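DUF4848 domain-containing protein (Bacteroides thetaiotaomicron, PDB 4LB8) is of unknown function but belongs to the DUF4848 family, is probably exported as a lipoprotein, and crystallises as a two-fold symmetric pair. Local coordinates at the interface of chains A and B. Numbering follows the deposited sequence. Chains: chain A/B, Uncharacterized protein.

Contacts 1 and 2 lie about 40 Å apart, measured between the centres of their C-alpha atoms, and share no residues. In contact 1 helix 33-44 and the 3-10 helix 121-125 of chain A rest on strands 191-201 and 254-262 of chain B. In contact 2 the end of helix 148-152 and the segment after it in chain B run past strands 171-175 and 179-188 of chain A. The two-fold axis gives each contact a twin with the chains exchanged, so the chains embrace each other at well-separated places. Such an arrangement would suit a dimer, although the structure alone does not show that it forms in the cell.

Contact 1: the interface of chains A and B. Residues chain A 40-41, 44, 120-125; chain B 191, 193-195, 256-258.
B:Thr256, B:His193 and A:Val121 bury most surface where two helical segments of chain A settle on strands 191-201 and 254-262 of chain B. B:Thr256 points its hydroxyl into the crowded position between backbone N and carbonyl carbon (chi1 69°), tip to tip with A:Glu124. B:Thr256 OG1 donates a 2.6 Å hydrogen bond to the carboxylate oxygen A:Glu124 OE2, approaching from above the carboxylate plane. The carbonyl B:Thr256 O is held too: the phenol A:Tyr125 OH donates to it at 2.6 Å, in the carbonyl plane on a lone pair. B:Thr256 CG2 meets A:Val121 CB; the valine branch CG2 packs on B:Ala194 O and B:His193 CB, while CG1 faces B:Asn195.

The B:His193 ring, its CG anti to the carbonyl carbon and beside the backbone N (chi1 -75°), enters between A:Tyr120, A:Ala122 and A:Leu40. A:Tyr120 CB sits over the centre of one face, 3.7 Å from the ring centroid, as a CH-pi contact, while A:Ala122 N lies at the ring edge, in plane, beside CD2. The A:Leu40 side chain crosses that of B:His193 at about a right angle, its methyl CD2 near NE2; its CG also lies 3.5 Å from B:Val258 CG2.

At the C-terminal end of helix 33-44, A:Ser44 OG accepts a nearly straight hydrogen bond from B:Val258 N (3.3 Å, 161° at H). Water 1 joins the same hydroxyl to B:Val258 O, so the serine engages both backbone polar groups of B:Val258. The B:Lys257 chain, bent at chi2 and chi4, brings its amino group NZ to A:Ser44 O, donating a 2.8 Å hydrogen bond in the carbonyl plane on a lone pair.

Contact 2: the interface of chains A and B. Residues chain A 167-169, 171, 184; chain B 151-154, 156.
Leaving helix 148-152, the chain B backbone becomes extended at B:Gln153 and B:Gln154 (phi/psi -158°/151° at the latter) and runs past the extended A:Ser168-A:Ile169 segment that leads into strand 171-175. B:Gln154 buries the most surface here. Its CG is anti to the backbone N, and a bend at chi2 brings the amide against A:Ile169, the two side chains crossing at about a right angle. B:Gln154 OE1 receives a weak hydrogen bond from A:Ile169 N at 3.4 Å. The amide nitrogen NE2 is modelled nearer that N-H, a pairing of two donors, and also packs against A:Ile169 CG1. Exchanging OE1 and NE2 would pair donor with acceptor at both A:Ile169 N and O, so the amide may be modelled the wrong way round.

A:Glu171, extended beyond CG, reaches tip to tip toward B:Gln154 with its carboxylate and the amide 78° apart. A:Glu171 OE2 stands 2.9 Å from the carbonyl B:Arg151 O, an unfavourable meeting of acceptors unless the acid is protonated, a state not seen. Behind it, the A:Ser168 hydroxyl OG donates a 2.6 Å hydrogen bond to the backbone A:Glu171 O, which may steady that segment.

B:Arg151, extended from CG to NE, crosses A:Tyr184 and places NH2 over one ring face, offset toward the rim, in a cation-pi contact; B:Gln152 OE1 approaches the same ring near CE1. At the far end two hydroxyls meet, A:Ser167 OG and B:Thr156 OG1, in a 2.7 Å hydrogen bond of undecided direction.

Contact 1: the interface of chains A and B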
loop_
_atom_site.group_PDB
_atom_site.type_symbol
_atom_site.label_atom_id
_atom_site.label_comp_id
_atom_site.label_asym_id
_atom_site.label_seq_id
_atom_site.Cartn_x
_atom_site.Cartn_y
_atom_site.Cartn_z
ATOM N N LEU A 40 -14.395 12.430 31.139
ATOM C CA LEU A 40 -13.719 11.930 29.943
ATOM C C LEU A 40 -13.748 13.030 28.820
ATOM O O LEU A 40 -12.693 13.358 28.244
ATOM C CB LEU A 40 -14.386 10.600 29.498
ATOM C CG LEU A 40 -13.746 9.775 28.349
ATOM C CD1 LEU A 40 -12.424 9.141 28.755
ATOM C CD2 LEU A 40 -14.712 8.713 27.869
ATOM N N LEU A 41 -14.937 13.645 28.589
ATOM C CA LEU A 41 -15.155 14.707 27.606
ATOM C C LEU A 41 -14.314 15.936 27.931
ATOM O O LEU A 41 -13.586 16.416 27.060
ATOM C CB LEU A 41 -16.653 15.097 27.536
ATOM C CG LEU A 41 -17.002 16.259 26.577
ATOM C CD1 LEU A 41 -16.764 15.844 25.112
ATOM C CD2 LEU A 41 -18.422 16.700 26.775
ATOM N N SER A 44 -10.474 14.838 27.805
ATOM C CA SER A 44 -9.998 14.566 26.439
ATOM C C SER A 44 -9.971 15.814 25.542
ATOM O O SER A 44 -9.284 15.771 24.531
ATOM C CB SER A 44 -10.794 13.454 25.762
ATOM O OG SER A 44 -12.073 13.880 25.333
ATOM N N TYR A 120 -11.016 1.238 23.917
ATOM C CA TYR A 120 -11.595 2.553 24.186
ATOM C C TYR A 120 -10.459 3.423 24.693
ATOM O O TYR A 120 -10.233 3.584 25.890
ATOM C CB TYR A 120 -12.772 2.399 25.168
ATOM C CG TYR A 120 -13.721 1.280 24.769
ATOM C CD1 TYR A 120 -14.192 1.169 23.462
ATOM C CD2 TYR A 120 -14.110 0.305 25.683
ATOM C CE1 TYR A 120 -15.010 0.114 23.073
ATOM C CE2 TYR A 120 -14.952 -0.744 25.309
ATOM C CZ TYR A 120 -15.415 -0.821 24.008
ATOM O OH TYR A 120 -16.268 -1.821 23.617
ATOM N N VAL A 121 -9.711 3.933 23.718
ATOM C CA VAL A 121 -8.448 4.662 23.788
ATOM C C VAL A 121 -8.422 5.858 24.763
ATOM O O VAL A 121 -7.415 6.033 25.469
ATOM C CB VAL A 121 -7.938 5.085 22.376
ATOM C CG1 VAL A 121 -7.551 3.867 21.562
ATOM C CG2 VAL A 121 -8.938 5.959 21.609
ATOM N N ALA A 122 -9.487 6.687 24.783
ATOM C CA ALA A 122 -9.518 7.897 25.623
ATOM C C ALA A 122 -9.531 7.545 27.119
ATOM O O ALA A 122 -9.139 8.369 27.915
ATOM C CB ALA A 122 -10.693 8.788 25.258
ATOM N N ASN A 123 -9.838 6.294 27.480
ATOM C CA ASN A 123 -9.814 5.845 28.878
ATOM C C ASN A 123 -8.387 5.835 29.482
ATOM O O ASN A 123 -8.261 5.726 30.704
ATOM C CB ASN A 123 -10.448 4.475 29.015
ATOM C CG ASN A 123 -11.941 4.543 29.055
ATOM O OD1 ASN A 123 -12.508 5.551 29.429
ATOM N ND2 ASN A 123 -12.628 3.466 28.711
ATOM N N GLU A 124 -7.335 5.989 28.635
ATOM C CA GLU A 124 -5.916 6.048 29.016
ATOM C C GLU A 124 -5.667 7.138 30.085
ATOM O O GLU A 124 -4.785 6.977 30.929
ATOM C CB GLU A 124 -5.012 6.280 27.788
ATOM C CG GLU A 124 -5.168 7.629 27.086
ATOM C CD GLU A 124 -3.957 8.137 26.323
ATOM O OE1 GLU A 124 -2.874 7.517 26.429
ATOM O OE2 GLU A 124 -4.084 9.180 25.644
ATOM N N TYR A 125 -6.467 8.213 30.068
ATOM C CA TYR A 125 -6.392 9.304 31.032
ATOM C C TYR A 125 -6.731 8.847 32.450
ATOM O O TYR A 125 -6.237 9.440 33.399
ATOM C CB TYR A 125 -7.367 10.435 30.636
ATOM C CG TYR A 125 -7.104 11.021 29.267
ATOM C CD1 TYR A 125 -5.904 11.660 28.981
ATOM C CD2 TYR A 125 -8.082 11.003 28.281
ATOM C CE1 TYR A 125 -5.638 12.160 27.709
ATOM C CE2 TYR A 125 -7.845 11.537 27.017
ATOM C CZ TYR A 125 -6.618 12.110 26.733
ATOM O OH TYR A 125 -6.373 12.634 25.490
ATOM N N ILE B 191 -20.465 6.267 23.384
ATOM C CA ILE B 191 -19.307 7.193 23.390
ATOM C C ILE B 191 -18.292 6.692 22.390
ATOM O O ILE B 191 -17.782 5.580 22.539
ATOM C CB ILE B 191 -18.669 7.361 24.810
ATOM C CG1 ILE B 191 -19.706 7.748 25.917
ATOM C CG2 ILE B 191 -17.408 8.274 24.792
ATOM C CD1 ILE B 191 -20.296 9.114 25.841
ATOM N N HIS B 193 -14.661 6.850 20.720
ATOM C CA HIS B 193 -13.264 7.110 21.059
ATOM C C HIS B 193 -12.454 7.231 19.782
ATOM O O HIS B 193 -12.598 6.390 18.903
ATOM C CB HIS B 193 -12.719 5.942 21.909
ATOM C CG HIS B 193 -13.185 5.938 23.333
ATOM N ND1 HIS B 193 -14.501 5.689 23.664
ATOM C CD2 HIS B 193 -12.472 6.095 24.466
ATOM C CE1 HIS B 193 -14.551 5.764 24.981
ATOM N NE2 HIS B 193 -13.349 5.998 25.503
ATOM N N ALA B 194 -11.612 8.257 19.657
ATOM C CA ALA B 194 -10.762 8.421 18.483
ATOM C C ALA B 194 -9.317 8.390 18.898
ATOM O O ALA B 194 -8.968 8.913 19.964
ATOM C CB ALA B 194 -11.066 9.738 17.774
ATOM N N ASN B 195 -8.488 7.783 18.064
ATOM C CA ASN B 195 -7.051 7.720 18.226
ATOM C C ASN B 195 -6.413 8.282 16.936
ATOM O O ASN B 195 -6.639 7.757 15.848
ATOM C CB ASN B 195 -6.584 6.281 18.547
ATOM C CG ASN B 195 -5.134 6.102 18.981
ATOM O OD1 ASN B 195 -4.611 4.988 18.977
ATOM N ND2 ASN B 195 -4.430 7.161 19.347
ATOM N N THR B 256 -5.532 10.792 22.050
ATOM C CA THR B 256 -6.795 10.081 22.286
ATOM C C THR B 256 -7.875 11.105 22.595
ATOM O O THR B 256 -7.651 12.064 23.335
ATOM C CB THR B 256 -6.681 8.993 23.334
ATOM O OG1 THR B 256 -6.476 9.576 24.622
ATOM C CG2 THR B 256 -5.611 7.951 22.993
ATOM N N LYS B 257 -9.029 10.938 21.967
ATOM C CA LYS B 257 -10.138 11.877 22.106
ATOM C C LYS B 257 -11.492 11.190 22.145
ATOM O O LYS B 257 -11.694 10.170 21.508
ATOM C CB LYS B 257 -10.148 12.844 20.883
ATOM C CG LYS B 257 -9.061 13.909 20.830
ATOM C CD LYS B 257 -9.518 15.229 21.455
ATOM C CE LYS B 257 -8.512 16.327 21.223
ATOM N NZ LYS B 257 -8.433 17.285 22.359
ATOM N N VAL B 258 -12.435 11.796 22.834
ATOM C CA VAL B 258 -13.846 11.473 22.736
ATOM C C VAL B 258 -14.183 12.122 21.403
ATOM O O VAL B 258 -13.997 13.338 21.258
ATOM C CB VAL B 258 -14.683 12.030 23.922
ATOM C CG1 VAL B 258 -16.177 11.930 23.631
ATOM C CG2 VAL B 258 -14.344 11.324 25.215
HETATM O O HOH W 1 -12.667 15.241 23.239
#

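Contact 2: the interface of chains A and B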
loop_
_atom_site.group_PDB
_atom_site.type_symbol
_atom_site.label_atom_id
_atom_site.label_comp_id
_atom_site.label_asym_id
_atom_site.label_seq_id
_atom_site.Cartn_x
_atom_site.Cartn_y
_atom_site.Cartn_z
ATOM N N SER A 167 12.469 -4.219 -0.840
ATOM C CA SER A 167 12.360 -5.620 -0.398
ATOM C C SER A 167 11.610 -6.442 -1.464
ATOM O O SER A 167 11.597 -7.679 -1.408
ATOM C CB SER A 167 11.670 -5.716 0.962
ATOM O OG SER A 167 10.263 -5.593 0.839
ATOM N N SER A 168 10.960 -5.738 -2.418
ATOM C CA SER A 168 10.310 -6.392 -3.542
ATOM C C SER A 168 11.405 -6.783 -4.527
ATOM O O SER A 168 12.232 -5.947 -4.862
ATOM C CB SER A 168 9.277 -5.482 -4.185
ATOM O OG SER A 168 8.689 -6.195 -5.258
ATOM N N ILE A 169 11.474 -8.063 -4.904
ATOM C CA ILE A 169 12.521 -8.572 -5.796
ATOM C C ILE A 169 12.017 -8.636 -7.252
ATOM O O ILE A 169 10.948 -9.184 -7.521
ATOM C CB ILE A 169 13.048 -9.945 -5.277
ATOM C CG1 ILE A 169 13.416 -9.894 -3.767
ATOM C CG2 ILE A 169 14.224 -10.484 -6.105
ATOM C CD1 ILE A 169 14.597 -8.921 -3.303
ATOM N N GLU A 171 10.328 -6.941 -9.146
ATOM C CA GLU A 171 8.985 -6.435 -9.441
ATOM C C GLU A 171 8.791 -5.093 -8.788
ATOM O O GLU A 171 8.775 -5.020 -7.576
ATOM C CB GLU A 171 7.890 -7.413 -8.957
ATOM C CG GLU A 171 8.118 -8.849 -9.399
ATOM C CD GLU A 171 7.129 -9.919 -8.979
ATOM O OE1 GLU A 171 6.388 -9.712 -7.986
ATOM O OE2 GLU A 171 7.133 -10.992 -9.628
ATOM N N TYR A 184 8.381 -5.431 -14.343
ATOM C CA TYR A 184 8.608 -6.815 -13.972
ATOM C C TYR A 184 9.767 -7.355 -14.795
ATOM O O TYR A 184 9.767 -7.200 -16.015
ATOM C CB TYR A 184 7.296 -7.640 -14.134
ATOM C CG TYR A 184 6.200 -7.084 -13.242
ATOM C CD1 TYR A 184 6.091 -7.480 -11.908
ATOM C CD2 TYR A 184 5.372 -6.044 -13.683
ATOM C CE1 TYR A 184 5.179 -6.872 -11.038
ATOM C CE2 TYR A 184 4.459 -5.429 -12.819
ATOM C CZ TYR A 184 4.363 -5.850 -11.501
ATOM O OH TYR A 184 3.441 -5.289 -10.653
ATOM N N ARG B 151 2.757 -15.311 -10.290
ATOM C CA ARG B 151 3.333 -14.131 -10.938
ATOM C C ARG B 151 3.541 -12.976 -9.945
ATOM O O ARG B 151 4.568 -12.298 -10.015
ATOM C CB ARG B 151 2.447 -13.666 -12.108
ATOM C CG ARG B 151 3.026 -12.519 -12.921
ATOM C CD ARG B 151 2.010 -11.976 -13.887
ATOM N NE ARG B 151 2.503 -10.763 -14.538
ATOM C CZ ARG B 151 2.122 -9.530 -14.214
ATOM N NH1 ARG B 151 1.224 -9.335 -13.253
ATOM N NH2 ARG B 151 2.619 -8.485 -14.862
ATOM N N GLN B 152 2.555 -12.723 -9.061
ATOM C CA GLN B 152 2.620 -11.636 -8.071
ATOM C C GLN B 152 3.281 -12.073 -6.759
ATOM O O GLN B 152 3.548 -11.214 -5.912
ATOM C CB GLN B 152 1.216 -11.067 -7.782
ATOM C CG GLN B 152 0.633 -10.243 -8.925
ATOM C CD GLN B 152 1.429 -9.006 -9.260
ATOM O OE1 GLN B 152 2.110 -8.938 -10.291
ATOM N NE2 GLN B 152 1.352 -7.996 -8.401
ATOM N N GLN B 153 3.575 -13.391 -6.603
ATOM C CA GLN B 153 4.169 -13.966 -5.389
ATOM C C GLN B 153 5.469 -13.250 -5.005
ATOM O O GLN B 153 6.271 -12.864 -5.862
ATOM C CB GLN B 153 4.351 -15.508 -5.478
ATOM C CG GLN B 153 5.763 -16.067 -5.683
ATOM C CD GLN B 153 5.878 -17.465 -5.117
ATOM O OE1 GLN B 153 5.608 -18.470 -5.792
ATOM N NE2 GLN B 153 6.272 -17.559 -3.854
ATOM N N GLN B 154 5.609 -13.035 -3.692
ATOM C CA GLN B 154 6.716 -12.348 -3.036
ATOM C C GLN B 154 6.778 -12.791 -1.558
ATOM O O GLN B 154 5.744 -13.151 -0.985
ATOM C CB GLN B 154 6.501 -10.816 -3.166
ATOM C CG GLN B 154 7.725 -9.942 -2.898
ATOM C CD GLN B 154 8.809 -10.061 -3.934
ATOM O OE1 GLN B 154 8.583 -9.922 -5.145
ATOM N NE2 GLN B 154 10.023 -10.299 -3.463
ATOM N N THR B 156 7.920 -10.702 0.899
ATOM C CA THR B 156 7.705 -9.484 1.691
ATOM C C THR B 156 6.214 -9.189 1.976
ATOM O O THR B 156 5.313 -9.596 1.234
ATOM C CB THR B 156 8.411 -8.247 1.069
ATOM O OG1 THR B 156 8.561 -7.258 2.091
ATOM C CG2 THR B 156 7.662 -7.634 -0.130
#